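Muconate cycloisomerase (Azorhizobium caulinodans, PDB 3MY9) belongs to the enolase superfamily, binds magnesium, and joins a small N-terminal domain to a C-terminal domain built on a TIM-barrel-like core. Local coordinates at residues A156-P159 / V164-M167; R179-M184 / L194-N199; L138-A143 / L151-A156; C325-P330 / G348-P353; S284-A289 / A316-I321. All coordinates share one frame; numbering follows the deposited sequence.

Contact 1: A156-P159 / V164-M167; sequences AMVP and VFKM
Apolar packing of Met-157 and Val-158 against the ring of Phe-165 ties the C-terminal region of helix 147-157 to the strand that follows it, on the outer side of the barrel wall. The two side chains meet the same end of the ring in different ways. From Val-158, the CG2 branch crosses the phenyl obliquely and comes to 3.8 Å from Phe-165 CE2. Met-157 contributes the root of its side chain, since CB lies near the ring plane at the edge, 4.2 Å from Phe-165 CZ, while the extended remainder leads away. The valine branch is placed by its chi1 of 172°, which turns CG1 anti to the backbone N and sets CG2 beside that nitrogen. With no hydrogen bond across the pair, the connection rests on side-chain packing alone, and the nearest CA atoms, of Val-158 and Val-164, stay 9.0 Å apart. This is the helix-to-second-strand packing of a beta-alpha-beta unit, strand 135-142, helix 147-157 and strand 164-168, a repeating element of TIM-like barrels in which helices pack outside a parallel sheet. Strand alternation then explains the division of labour within 164-167. Phe-165 is buried toward the helix, whereas Lys-166 goes to the other side of the strand, where its NZ forms salt bridges with Asp-197, Glu-223 and Glu-326. Of these, Glu-223 is a ligand of a bound magnesium ion. Further packing reaches the Phe-165 ring from Phe-140 and Ile-192, and Val-158 also touches Phe-188 of helix 174-188.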
# COMPACT_ATOMS: atom_id res chain seq x y z
N ALA A 156 -17.33 -35.34 -33.66
CA ALA A 156 -16.53 -36.55 -33.83
C ALA A 156 -15.43 -36.69 -32.77
O ALA A 156 -15.09 -37.80 -32.35
CB ALA A 156 -15.90 -36.57 -35.22
N MET A 157 -14.86 -35.58 -32.33
CA MET A 157 -13.65 -35.61 -31.49
C MET A 157 -13.90 -35.89 -30.01
O MET A 157 -13.08 -36.52 -29.32
CB MET A 157 -12.88 -34.30 -31.62
CG MET A 157 -12.22 -34.12 -32.97
SD MET A 157 -11.33 -32.55 -33.11
CE MET A 157 -10.27 -33.16 -34.42
N VAL A 158 -15.03 -35.41 -29.50
CA VAL A 158 -15.36 -35.64 -28.10
C VAL A 158 -15.57 -37.15 -27.81
O VAL A 158 -14.98 -37.67 -26.86
CB VAL A 158 -16.52 -34.76 -27.65
CG1 VAL A 158 -17.00 -35.14 -26.26
CG2 VAL A 158 -16.07 -33.29 -27.67
N PRO A 159 -16.35 -37.86 -28.64
CA PRO A 159 -16.45 -39.30 -28.42
C PRO A 159 -15.10 -40.05 -28.56
O PRO A 159 -14.93 -41.11 -27.93
CB PRO A 159 -17.44 -39.75 -29.50
CG PRO A 159 -18.27 -38.55 -29.79
CD PRO A 159 -17.31 -37.40 -29.66
N VAL A 164 -10.03 -31.13 -24.60
CA VAL A 164 -9.55 -29.76 -24.54
C VAL A 164 -9.74 -29.01 -25.85
O VAL A 164 -9.17 -29.40 -26.86
CB VAL A 164 -8.07 -29.70 -24.18
CG1 VAL A 164 -7.62 -28.21 -24.09
CG2 VAL A 164 -7.82 -30.41 -22.87
N PHE A 165 -10.50 -27.92 -25.81
CA PHE A 165 -10.74 -27.06 -26.95
C PHE A 165 -10.44 -25.61 -26.62
O PHE A 165 -10.77 -25.12 -25.53
CB PHE A 165 -12.19 -27.20 -27.37
CG PHE A 165 -12.51 -28.57 -27.89
CD1 PHE A 165 -12.40 -28.84 -29.24
CD2 PHE A 165 -12.82 -29.59 -27.01
CE1 PHE A 165 -12.63 -30.13 -29.73
CE2 PHE A 165 -13.07 -30.89 -27.48
CZ PHE A 165 -12.96 -31.15 -28.85
N LYS A 166 -9.79 -24.91 -27.55
CA LYS A 166 -9.58 -23.48 -27.37
C LYS A 166 -10.25 -22.65 -28.47
O LYS A 166 -9.89 -22.77 -29.62
CB LYS A 166 -8.11 -23.14 -27.31
CG LYS A 166 -7.88 -21.73 -26.79
CD LYS A 166 -6.51 -21.23 -27.25
CE LYS A 166 -5.50 -21.25 -26.18
NZ LYS A 166 -4.22 -20.82 -26.86
N MET A 167 -11.20 -21.79 -28.11
CA MET A 167 -11.94 -21.00 -29.10
C MET A 167 -11.21 -19.67 -29.23
O MET A 167 -10.96 -18.99 -28.24
CB MET A 167 -13.42 -20.79 -28.67
CG MET A 167 -14.41 -20.25 -29.78
SD MET A 167 -15.99 -19.64 -29.05
CE MET A 167 -16.59 -18.66 -30.42

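Contact 2: R179-M184 / L194-N199; sequences RILETM and LRLDFN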
# COMPACT_ATOMS: atom_id res chain seq x y z
N ARG A 179 -23.62 -16.72 -29.10
CA ARG A 179 -24.51 -17.78 -29.61
C ARG A 179 -23.72 -19.08 -29.86
O ARG A 179 -24.21 -20.19 -29.62
CB ARG A 179 -25.19 -17.36 -30.94
CG ARG A 179 -26.18 -16.20 -30.78
CD ARG A 179 -27.10 -16.01 -32.04
NE ARG A 179 -26.35 -15.62 -33.24
CZ ARG A 179 -25.99 -14.37 -33.56
NH1 ARG A 179 -26.29 -13.34 -32.77
NH2 ARG A 179 -25.31 -14.15 -34.68
N ILE A 180 -22.50 -18.94 -30.36
CA ILE A 180 -21.60 -20.09 -30.52
C ILE A 180 -21.31 -20.75 -29.17
O ILE A 180 -21.44 -21.95 -29.04
CB ILE A 180 -20.30 -19.71 -31.27
CG1 ILE A 180 -20.61 -19.57 -32.78
CG2 ILE A 180 -19.22 -20.79 -31.11
CD1 ILE A 180 -19.53 -18.90 -33.59
N LEU A 181 -20.97 -19.97 -28.16
CA LEU A 181 -20.67 -20.53 -26.85
C LEU A 181 -21.90 -21.20 -26.27
O LEU A 181 -21.78 -22.24 -25.63
CB LEU A 181 -20.17 -19.46 -25.88
CG LEU A 181 -18.76 -18.92 -26.13
CD1 LEU A 181 -18.59 -17.60 -25.40
CD2 LEU A 181 -17.64 -19.94 -25.75
N GLU A 182 -23.06 -20.59 -26.49
CA GLU A 182 -24.31 -21.16 -26.03
C GLU A 182 -24.57 -22.52 -26.68
O GLU A 182 -24.99 -23.43 -25.99
CB GLU A 182 -25.52 -20.25 -26.33
CG GLU A 182 -26.72 -20.54 -25.41
CD GLU A 182 -26.56 -19.91 -24.01
OE1 GLU A 182 -26.65 -18.65 -23.87
OE2 GLU A 182 -26.33 -20.68 -23.03
N THR A 183 -24.34 -22.62 -27.99
CA THR A 183 -24.54 -23.90 -28.69
C THR A 183 -23.57 -24.95 -28.17
O THR A 183 -23.95 -26.09 -27.96
CB THR A 183 -24.34 -23.76 -30.22
OG1 THR A 183 -25.18 -22.71 -30.73
CG2 THR A 183 -24.62 -25.07 -30.94
N MET A 184 -22.32 -24.56 -27.95
CA MET A 184 -21.30 -25.49 -27.42
C MET A 184 -21.62 -25.99 -26.01
O MET A 184 -21.48 -27.18 -25.74
CB MET A 184 -19.91 -24.84 -27.40
CG MET A 184 -19.12 -24.96 -28.72
SD MET A 184 -17.60 -24.00 -28.62
CE MET A 184 -16.99 -23.99 -30.26
N LEU A 194 -13.20 -26.19 -22.11
CA LEU A 194 -13.24 -25.15 -23.10
C LEU A 194 -12.45 -23.93 -22.65
O LEU A 194 -12.73 -23.39 -21.59
CB LEU A 194 -14.70 -24.72 -23.35
CG LEU A 194 -14.96 -23.59 -24.34
CD1 LEU A 194 -14.42 -23.93 -25.71
CD2 LEU A 194 -16.46 -23.29 -24.44
N ARG A 195 -11.51 -23.49 -23.48
CA ARG A 195 -10.71 -22.30 -23.21
C ARG A 195 -11.00 -21.27 -24.28
O ARG A 195 -11.36 -21.63 -25.41
CB ARG A 195 -9.22 -22.65 -23.22
CG ARG A 195 -8.80 -23.58 -22.08
CD ARG A 195 -8.61 -25.01 -22.57
NE ARG A 195 -8.27 -25.90 -21.48
CZ ARG A 195 -7.04 -26.30 -21.20
NH1 ARG A 195 -6.00 -25.90 -21.92
NH2 ARG A 195 -6.85 -27.11 -20.20
N LEU A 196 -10.87 -19.99 -23.95
CA LEU A 196 -11.05 -18.91 -24.93
C LEU A 196 -9.75 -18.14 -25.07
O LEU A 196 -9.04 -17.95 -24.09
CB LEU A 196 -12.14 -17.92 -24.50
CG LEU A 196 -13.48 -18.51 -24.04
CD1 LEU A 196 -14.48 -17.38 -23.66
CD2 LEU A 196 -14.07 -19.36 -25.13
N ASP A 197 -9.47 -17.65 -26.26
CA ASP A 197 -8.27 -16.87 -26.50
C ASP A 197 -8.60 -15.63 -27.30
O ASP A 197 -9.02 -15.74 -28.42
CB ASP A 197 -7.28 -17.73 -27.28
CG ASP A 197 -5.89 -17.13 -27.37
OD1 ASP A 197 -4.99 -17.89 -27.77
OD2 ASP A 197 -5.69 -15.95 -26.99
N PHE A 198 -8.39 -14.44 -26.73
CA PHE A 198 -8.66 -13.20 -27.48
C PHE A 198 -7.46 -12.70 -28.32
O PHE A 198 -7.55 -11.71 -29.00
CB PHE A 198 -9.13 -12.09 -26.54
CG PHE A 198 -10.54 -12.25 -26.06
CD1 PHE A 198 -11.58 -11.69 -26.78
CD2 PHE A 198 -10.83 -12.96 -24.91
CE1 PHE A 198 -12.90 -11.82 -26.35
CE2 PHE A 198 -12.15 -13.11 -24.48
CZ PHE A 198 -13.18 -12.54 -25.21
N ASN A 199 -6.35 -13.41 -28.23
CA ASN A 199 -5.09 -13.04 -28.92
C ASN A 199 -4.73 -11.55 -28.76
O ASN A 199 -4.45 -10.85 -29.72
CB ASN A 199 -5.15 -13.53 -30.37
CG ASN A 199 -4.97 -15.07 -30.47
OD1 ASN A 199 -3.88 -15.60 -30.20
ND2 ASN A 199 -6.06 -15.78 -30.83
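A single methyl group, Leu-181 CD2, touches two leucines of the facing strand at once. It meets Leu-196 CD2 tip to tip at 3.7 Å, while Leu-194 CD2 comes to it slantwise, at 3.8 Å. Leu-194 and Leu-196 are alternate residues, so both project from the same side of strand 194-197. With its CG anti to the backbone N (chi1 178°), Leu-194 turns both methyls to the helix and divides them between two residues: its CD1 lies 4.3 Å from Met-184 SD, one turn on from Leu-181.

The helix and strand axes run antiparallel, 168° between their directions, at 11.8 Å, a separation filled by these buried side chains. On the helix, Arg-179 O accepts from both Thr-183 N and Thr-183 OG1, which approach from opposite faces of its carbonyl plane. At the strand end, Asp-197 OD2 takes the N-H of Asn-199 from above the carboxylate plane at 2.9 Å, forming an Asx turn.

The contact belongs to the beta-alpha-beta unit of strand 164-168, helix 174-188 and strand 193-197. Val-214 of helix 207-215 packs on Leu-181 and Leu-196, while Met-184 leans on Phe-147 and Met-154 of helix 147-157.

Contact 3: L138-A143 / L151-A156; sequences LSFSIA and LERMRA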
# COMPACT_ATOMS: atom_id res chain seq x y z
N LEU A 138 -3.63 -32.29 -25.41
CA LEU A 138 -3.38 -31.45 -26.58
C LEU A 138 -4.66 -30.70 -26.95
O LEU A 138 -5.70 -31.32 -27.26
CB LEU A 138 -2.92 -32.33 -27.74
CG LEU A 138 -2.68 -31.62 -29.07
CD1 LEU A 138 -1.42 -30.77 -28.99
CD2 LEU A 138 -2.60 -32.61 -30.21
N SER A 139 -4.59 -29.37 -26.89
CA SER A 139 -5.72 -28.50 -27.20
C SER A 139 -6.00 -28.50 -28.68
O SER A 139 -5.08 -28.45 -29.51
CB SER A 139 -5.46 -27.06 -26.76
OG SER A 139 -6.65 -26.28 -26.82
N PHE A 140 -7.28 -28.59 -29.01
CA PHE A 140 -7.71 -28.44 -30.38
C PHE A 140 -8.29 -27.04 -30.63
O PHE A 140 -9.22 -26.61 -29.95
CB PHE A 140 -8.74 -29.50 -30.71
CG PHE A 140 -9.14 -29.50 -32.12
CD1 PHE A 140 -10.22 -28.73 -32.55
CD2 PHE A 140 -8.45 -30.26 -33.05
CE1 PHE A 140 -10.59 -28.71 -33.89
CE2 PHE A 140 -8.83 -30.26 -34.39
CZ PHE A 140 -9.90 -29.48 -34.81
N SER A 141 -7.73 -26.33 -31.60
CA SER A 141 -8.12 -24.96 -31.85
C SER A 141 -9.46 -24.90 -32.60
O SER A 141 -9.64 -25.57 -33.60
CB SER A 141 -7.03 -24.27 -32.67
OG SER A 141 -7.38 -22.91 -32.93
N ILE A 142 -10.39 -24.11 -32.09
CA ILE A 142 -11.68 -23.85 -32.76
C ILE A 142 -11.59 -22.43 -33.31
O ILE A 142 -11.70 -21.46 -32.55
CB ILE A 142 -12.88 -23.99 -31.77
CG1 ILE A 142 -13.00 -25.44 -31.29
CG2 ILE A 142 -14.21 -23.47 -32.40
CD1 ILE A 142 -13.40 -26.45 -32.39
N ALA A 143 -11.35 -22.31 -34.61
CA ALA A 143 -11.08 -21.02 -35.23
C ALA A 143 -11.63 -20.90 -36.65
O ALA A 143 -11.26 -19.98 -37.36
CB ALA A 143 -9.57 -20.78 -35.25
N LEU A 151 -18.27 -27.42 -35.41
CA LEU A 151 -19.19 -28.18 -34.58
C LEU A 151 -19.17 -29.67 -34.93
O LEU A 151 -19.26 -30.53 -34.05
CB LEU A 151 -20.63 -27.64 -34.73
CG LEU A 151 -21.74 -28.27 -33.87
CD1 LEU A 151 -21.34 -28.28 -32.40
CD2 LEU A 151 -23.13 -27.55 -34.06
N GLU A 152 -19.07 -29.99 -36.22
CA GLU A 152 -19.03 -31.38 -36.64
C GLU A 152 -17.71 -32.01 -36.23
O GLU A 152 -17.69 -33.15 -35.76
CB GLU A 152 -19.29 -31.52 -38.15
CG GLU A 152 -20.74 -31.25 -38.51
CD GLU A 152 -21.69 -32.39 -38.11
OE1 GLU A 152 -21.37 -33.58 -38.33
OE2 GLU A 152 -22.77 -32.07 -37.56
N ARG A 153 -16.61 -31.27 -36.36
CA ARG A 153 -15.31 -31.73 -35.84
C ARG A 153 -15.41 -32.10 -34.36
O ARG A 153 -15.04 -33.20 -33.97
CB ARG A 153 -14.22 -30.68 -36.04
CG ARG A 153 -13.90 -30.46 -37.49
CD ARG A 153 -12.79 -29.46 -37.70
NE ARG A 153 -12.77 -28.98 -39.07
CZ ARG A 153 -11.87 -28.15 -39.60
NH1 ARG A 153 -10.86 -27.68 -38.87
NH2 ARG A 153 -11.98 -27.80 -40.88
N MET A 154 -15.97 -31.20 -33.56
CA MET A 154 -16.18 -31.46 -32.13
C MET A 154 -17.06 -32.69 -31.93
O MET A 154 -16.79 -33.53 -31.06
CB MET A 154 -16.83 -30.25 -31.44
CG MET A 154 -15.92 -29.04 -31.38
SD MET A 154 -16.63 -27.55 -30.63
CE MET A 154 -16.59 -28.12 -28.95
N ARG A 155 -18.10 -32.79 -32.74
CA ARG A 155 -19.04 -33.92 -32.66
C ARG A 155 -18.36 -35.28 -32.81
O ARG A 155 -18.76 -36.25 -32.18
CB ARG A 155 -20.15 -33.80 -33.72
CG ARG A 155 -21.56 -33.85 -33.15
CD ARG A 155 -22.24 -32.46 -33.03
NE ARG A 155 -22.89 -32.06 -34.29
CZ ARG A 155 -23.97 -31.29 -34.42
NH1 ARG A 155 -24.63 -30.79 -33.36
NH2 ARG A 155 -24.42 -31.02 -35.64
N ALA A 156 -17.33 -35.34 -33.66
CA ALA A 156 -16.53 -36.55 -33.83
C ALA A 156 -15.43 -36.69 -32.77
O ALA A 156 -15.09 -37.80 -32.35
CB ALA A 156 -15.90 -36.57 -35.22
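Phe-140 and Arg-153 are brought together by different settings of the first torsion. The ring swings to the carbonyl side (chi1 -175°), whereas Arg-153 turns its CG beside the backbone N (chi1 -67°) and then runs extended from CG to NE. This is the first-strand-to-helix packing of a beta-alpha-beta unit of the barrel, in which strand 135-142 is covered by the helix that follows it. The arginine offers its aliphatic part: CD stands at the edge of the ring, near its plane, 4.1 Å from Phe-140 CZ. The two side chains cross at about a right angle, and the guanidinium plane is turned 78° from the ring, so no stack forms.

Deeper in, Ile-142 and Met-154 make a buried crossing, also near a right angle, and Met-184 and Phe-188 of helix 174-188 also pack on Met-154. The exposed side of the helix carries a salt bridge instead. Arg-155 grips Glu-152 side-on with NE and NH2, both directed at OE2, which lies in the guanidinium plane. The NH2 bond is the shorter, at 2.7 Å, and Arg-155 NH1 has a second partner in Glu-187. In the buried crossing, Ile-142 CD1 touches both Met-154 CG and Met-154 SD, each at 3.8 Å.

Contact 4: C325-P330 / G348-P353; sequences CEFYMP and GHVIVP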
# COMPACT_ATOMS: atom_id res chain seq x y z
N CYS A 325 -1.19 -28.57 -23.71
CA CYS A 325 -0.39 -27.81 -24.67
C CYS A 325 -1.13 -27.68 -25.98
O CYS A 325 -2.22 -28.22 -26.12
CB CYS A 325 0.97 -28.47 -24.88
SG CYS A 325 0.87 -30.08 -25.74
N GLU A 326 -0.57 -26.93 -26.91
CA GLU A 326 -1.12 -26.84 -28.28
C GLU A 326 -0.01 -26.66 -29.29
O GLU A 326 1.11 -26.29 -28.93
CB GLU A 326 -2.09 -25.68 -28.42
CG GLU A 326 -1.43 -24.31 -28.37
CD GLU A 326 -2.45 -23.20 -28.34
OE1 GLU A 326 -3.00 -22.95 -27.27
OE2 GLU A 326 -2.73 -22.61 -29.41
N PHE A 327 -0.32 -26.88 -30.57
CA PHE A 327 0.68 -26.72 -31.64
C PHE A 327 0.69 -25.30 -32.26
O PHE A 327 -0.37 -24.69 -32.43
CB PHE A 327 0.45 -27.75 -32.75
CG PHE A 327 0.71 -29.17 -32.32
CD1 PHE A 327 1.77 -29.48 -31.47
CD2 PHE A 327 -0.07 -30.20 -32.82
CE1 PHE A 327 2.03 -30.79 -31.11
CE2 PHE A 327 0.19 -31.53 -32.47
CZ PHE A 327 1.23 -31.83 -31.61
N TYR A 328 1.90 -24.84 -32.61
CA TYR A 328 2.20 -23.46 -33.06
C TYR A 328 1.10 -22.81 -33.90
O TYR A 328 0.64 -21.69 -33.61
CB TYR A 328 3.53 -23.42 -33.84
CG TYR A 328 4.12 -22.03 -34.03
CD1 TYR A 328 4.48 -21.58 -35.30
CD2 TYR A 328 4.31 -21.17 -32.95
CE1 TYR A 328 5.04 -20.30 -35.48
CE2 TYR A 328 4.86 -19.90 -33.11
CZ TYR A 328 5.21 -19.46 -34.38
OH TYR A 328 5.75 -18.19 -34.54
N MET A 329 0.68 -23.50 -34.93
CA MET A 329 -0.49 -23.08 -35.69
C MET A 329 -0.98 -24.30 -36.42
O MET A 329 -0.44 -24.65 -37.46
CB MET A 329 -0.15 -21.95 -36.67
N PRO A 330 -1.99 -24.97 -35.85
CA PRO A 330 -2.62 -26.18 -36.37
C PRO A 330 -3.13 -26.02 -37.80
O PRO A 330 -3.09 -26.99 -38.59
CB PRO A 330 -3.77 -26.42 -35.39
N GLY A 348 -6.58 -36.90 -28.28
CA GLY A 348 -6.50 -35.65 -27.53
C GLY A 348 -5.28 -35.45 -26.66
O GLY A 348 -5.27 -34.54 -25.83
N HIS A 349 -4.24 -36.24 -26.88
CA HIS A 349 -3.02 -36.12 -26.08
C HIS A 349 -1.79 -36.47 -26.87
O HIS A 349 -1.82 -37.35 -27.72
CB HIS A 349 -3.10 -36.97 -24.80
CG HIS A 349 -3.37 -38.42 -25.05
ND1 HIS A 349 -4.61 -39.00 -24.84
CD2 HIS A 349 -2.56 -39.42 -25.48
CE1 HIS A 349 -4.55 -40.28 -25.14
NE2 HIS A 349 -3.32 -40.56 -25.53
N VAL A 350 -0.69 -35.77 -26.58
CA VAL A 350 0.61 -36.13 -27.13
C VAL A 350 1.19 -37.30 -26.34
O VAL A 350 1.08 -37.34 -25.12
CB VAL A 350 1.61 -34.93 -27.02
CG1 VAL A 350 3.01 -35.35 -27.44
CG2 VAL A 350 1.14 -33.76 -27.86
N ILE A 351 1.81 -38.26 -27.02
CA ILE A 351 2.45 -39.40 -26.35
C ILE A 351 3.88 -38.99 -26.13
O ILE A 351 4.55 -38.56 -27.08
CB ILE A 351 2.39 -40.67 -27.18
CG1 ILE A 351 0.97 -40.88 -27.71
CG2 ILE A 351 2.84 -41.89 -26.34
CD1 ILE A 351 -0.02 -41.05 -26.62
N VAL A 352 4.33 -39.02 -24.87
CA VAL A 352 5.69 -38.59 -24.55
C VAL A 352 6.61 -39.69 -25.05
O VAL A 352 6.50 -40.84 -24.59
CB VAL A 352 5.91 -38.29 -23.03
CG1 VAL A 352 7.36 -37.89 -22.76
CG2 VAL A 352 5.00 -37.16 -22.55
N PRO A 353 7.47 -39.38 -26.04
CA PRO A 353 8.29 -40.41 -26.65
C PRO A 353 9.17 -41.08 -25.61
O PRO A 353 9.71 -40.42 -24.73
CB PRO A 353 9.18 -39.63 -27.62
CG PRO A 353 9.29 -38.29 -26.98
CD PRO A 353 7.91 -38.04 -26.46
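Val-350 points its CB toward the segment 325-330, but that carbon is still 5.1 Å from Cys-325 SG, and the touching is left to one branch. With chi1 at 173°, CG1 takes the place anti to the backbone N and CG2 goes beside that N, where it faces two side chains. It lies 4.3 Å from Cys-325 SG and 4.2 Å from Phe-327 CZ, the latter approached obliquely. Alternate residues of the segment 325-330 thus converge on a single methyl: the sulfur lies beside both its own backbone N and carbonyl carbon (chi1 68°), and the phenyl brings in only the far end of its ring.

Glu-326, between them, takes the reverse direction and reaches Tyr-297 with OE1. The contact is small and wholly apolar, without any hydrogen bond across it. The backbones stay well apart, with 8.7 Å between the CA atoms of Cys-325 and Val-350.

Strand 135-142 links the two segments. It is the sheet neighbour of 349-351, its Pro-137 and Ser-139 share backbone hydrogen bonds with Cys-325, and its Leu-138 packs on Cys-325 and Phe-327. Strand 326-327 pairs in parallel with 300-301, while Val-352 and Pro-353 rest on helix 305-316.

Contact 5: S284-A289 / A316-I321; sequences SLMAIA and AATPGI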
# COMPACT_ATOMS: atom_id res chain seq x y z
N SER A 284 12.55 -23.66 -13.34
CA SER A 284 12.73 -22.64 -12.29
C SER A 284 11.50 -21.73 -12.25
O SER A 284 11.00 -21.41 -11.17
CB SER A 284 13.97 -21.79 -12.57
OG SER A 284 15.13 -22.58 -12.56
N LEU A 285 11.04 -21.31 -13.43
CA LEU A 285 9.84 -20.52 -13.59
C LEU A 285 8.67 -21.23 -12.90
O LEU A 285 7.95 -20.64 -12.08
CB LEU A 285 9.53 -20.34 -15.08
CG LEU A 285 8.36 -19.46 -15.48
CD1 LEU A 285 8.39 -19.17 -16.97
CD2 LEU A 285 7.08 -20.16 -15.16
N MET A 286 8.49 -22.50 -13.21
CA MET A 286 7.39 -23.27 -12.59
C MET A 286 7.54 -23.50 -11.05
O MET A 286 6.54 -23.65 -10.36
CB MET A 286 7.13 -24.54 -13.37
CG MET A 286 6.47 -24.23 -14.74
SD MET A 286 4.97 -23.22 -14.68
CE MET A 286 3.97 -24.27 -13.70
N ALA A 287 8.74 -23.43 -10.48
CA ALA A 287 8.86 -23.49 -9.01
C ALA A 287 8.21 -22.26 -8.37
O ALA A 287 7.57 -22.36 -7.32
CB ALA A 287 10.30 -23.57 -8.59
N ILE A 288 8.41 -21.10 -8.98
CA ILE A 288 7.79 -19.89 -8.53
C ILE A 288 6.26 -19.99 -8.65
O ILE A 288 5.54 -19.67 -7.71
CB ILE A 288 8.24 -18.66 -9.32
CG1 ILE A 288 9.73 -18.42 -9.13
CG2 ILE A 288 7.46 -17.43 -8.87
CD1 ILE A 288 10.32 -17.54 -10.17
N ALA A 289 5.79 -20.46 -9.81
CA ALA A 289 4.40 -20.52 -10.12
C ALA A 289 3.66 -21.51 -9.21
O ALA A 289 2.56 -21.21 -8.77
CB ALA A 289 4.18 -20.86 -11.63
N ALA A 316 6.54 -33.42 -19.44
CA ALA A 316 6.47 -34.72 -18.81
C ALA A 316 7.05 -34.71 -17.38
O ALA A 316 6.58 -35.45 -16.50
CB ALA A 316 7.21 -35.74 -19.67
N ALA A 317 8.06 -33.87 -17.17
CA ALA A 317 8.83 -33.81 -15.91
C ALA A 317 8.47 -32.62 -15.02
O ALA A 317 9.15 -32.36 -14.02
CB ALA A 317 10.33 -33.74 -16.24
N THR A 318 7.43 -31.87 -15.39
CA THR A 318 7.13 -30.58 -14.71
C THR A 318 5.66 -30.56 -14.31
O THR A 318 4.81 -30.12 -15.05
CB THR A 318 7.50 -29.39 -15.60
OG1 THR A 318 8.84 -29.55 -16.08
CG2 THR A 318 7.41 -28.05 -14.81
N PRO A 319 5.35 -31.06 -13.11
CA PRO A 319 3.97 -31.37 -12.74
C PRO A 319 3.02 -30.17 -12.76
O PRO A 319 1.84 -30.34 -13.08
CB PRO A 319 4.11 -31.93 -11.31
CG PRO A 319 5.44 -31.44 -10.82
CD PRO A 319 6.31 -31.30 -12.02
N GLY A 320 3.54 -28.97 -12.45
CA GLY A 320 2.74 -27.75 -12.44
C GLY A 320 2.23 -27.33 -13.82
O GLY A 320 1.31 -26.52 -13.93
N ILE A 321 2.81 -27.87 -14.89
CA ILE A 321 2.30 -27.57 -16.22
C ILE A 321 1.21 -28.56 -16.47
O ILE A 321 1.41 -29.56 -17.13
CB ILE A 321 3.38 -27.62 -17.32
CG1 ILE A 321 4.53 -26.69 -16.96
CG2 ILE A 321 2.79 -27.26 -18.68
CD1 ILE A 321 5.74 -26.79 -17.88
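Met-286 carries the whole helix side of this contact, successive parts of its bent chain meeting three residues of the loop 316-321, with some overlap. Its CB lies 3.8 Å from Thr-318 CG2, and its CG is 3.8 Å from Ile-321 CG1. At the far end, CE comes within 3.5 Å of Gly-320 O. Bends at chi2 (-54°) and chi3 (-60°) fold the thioether back so that the terminal methyl settles over the glycine, where the absence of a side chain lets it approach the backbone closely; the CA atoms of Met-286 and Gly-320 are 6.5 Å apart. Both Thr-318 and Ile-321 cross the methionine at about a right angle.

The loop owes its shape to a type I beta turn from Thr-318 to Ile-321, closed by Ile-321 N bonding to Thr-318 O at 3.0 Å. In the barrel-like domain it follows helix 305-316 and leads toward strand 326-327, so the packing joins this connection to the neighbouring helix 279-292.

A second shell holds the turn. Thr-318 OG1 is hydrogen-bonded to Leu-314 O and to Gln-283 NE2, the latter linking it back to helix 279-292, while Arg-133 reaches the carbonyl oxygens of Thr-318 and Pro-319. Val-271 packs on both Met-286 and Ile-321. Farther out, Ile-288 of the same helix meets Ile-288 of the second subunit, and Pro-319 packs on Arg-88 of that subunit.

In the fold
Contacts 1 and 3 lie in one beta-alpha-beta unit, sharing helix 147-157, with centres 4 Å apart. Contact 2 belongs to the next unit, its centre about 12 Å from that of contact 1, and Met-184 CE joins it to contact 3, 3.5 Å from Ile-142 CG2. Strand 349-351 of contact 4 neighbours strand 135-142 in the sheet, and the salt bridge of Lys-166 with Glu-326 connects contact 4 with contact 1. Contact 5 is more remote, 18 Å from contact 4 by centres, although Val-352 packs on Ala-316. The side chains of Leu-196, Cys-325 and Ile-321 lie about 11, 12 and 14 Å respectively from a bound magnesium ion, so none of them is a direct ligand.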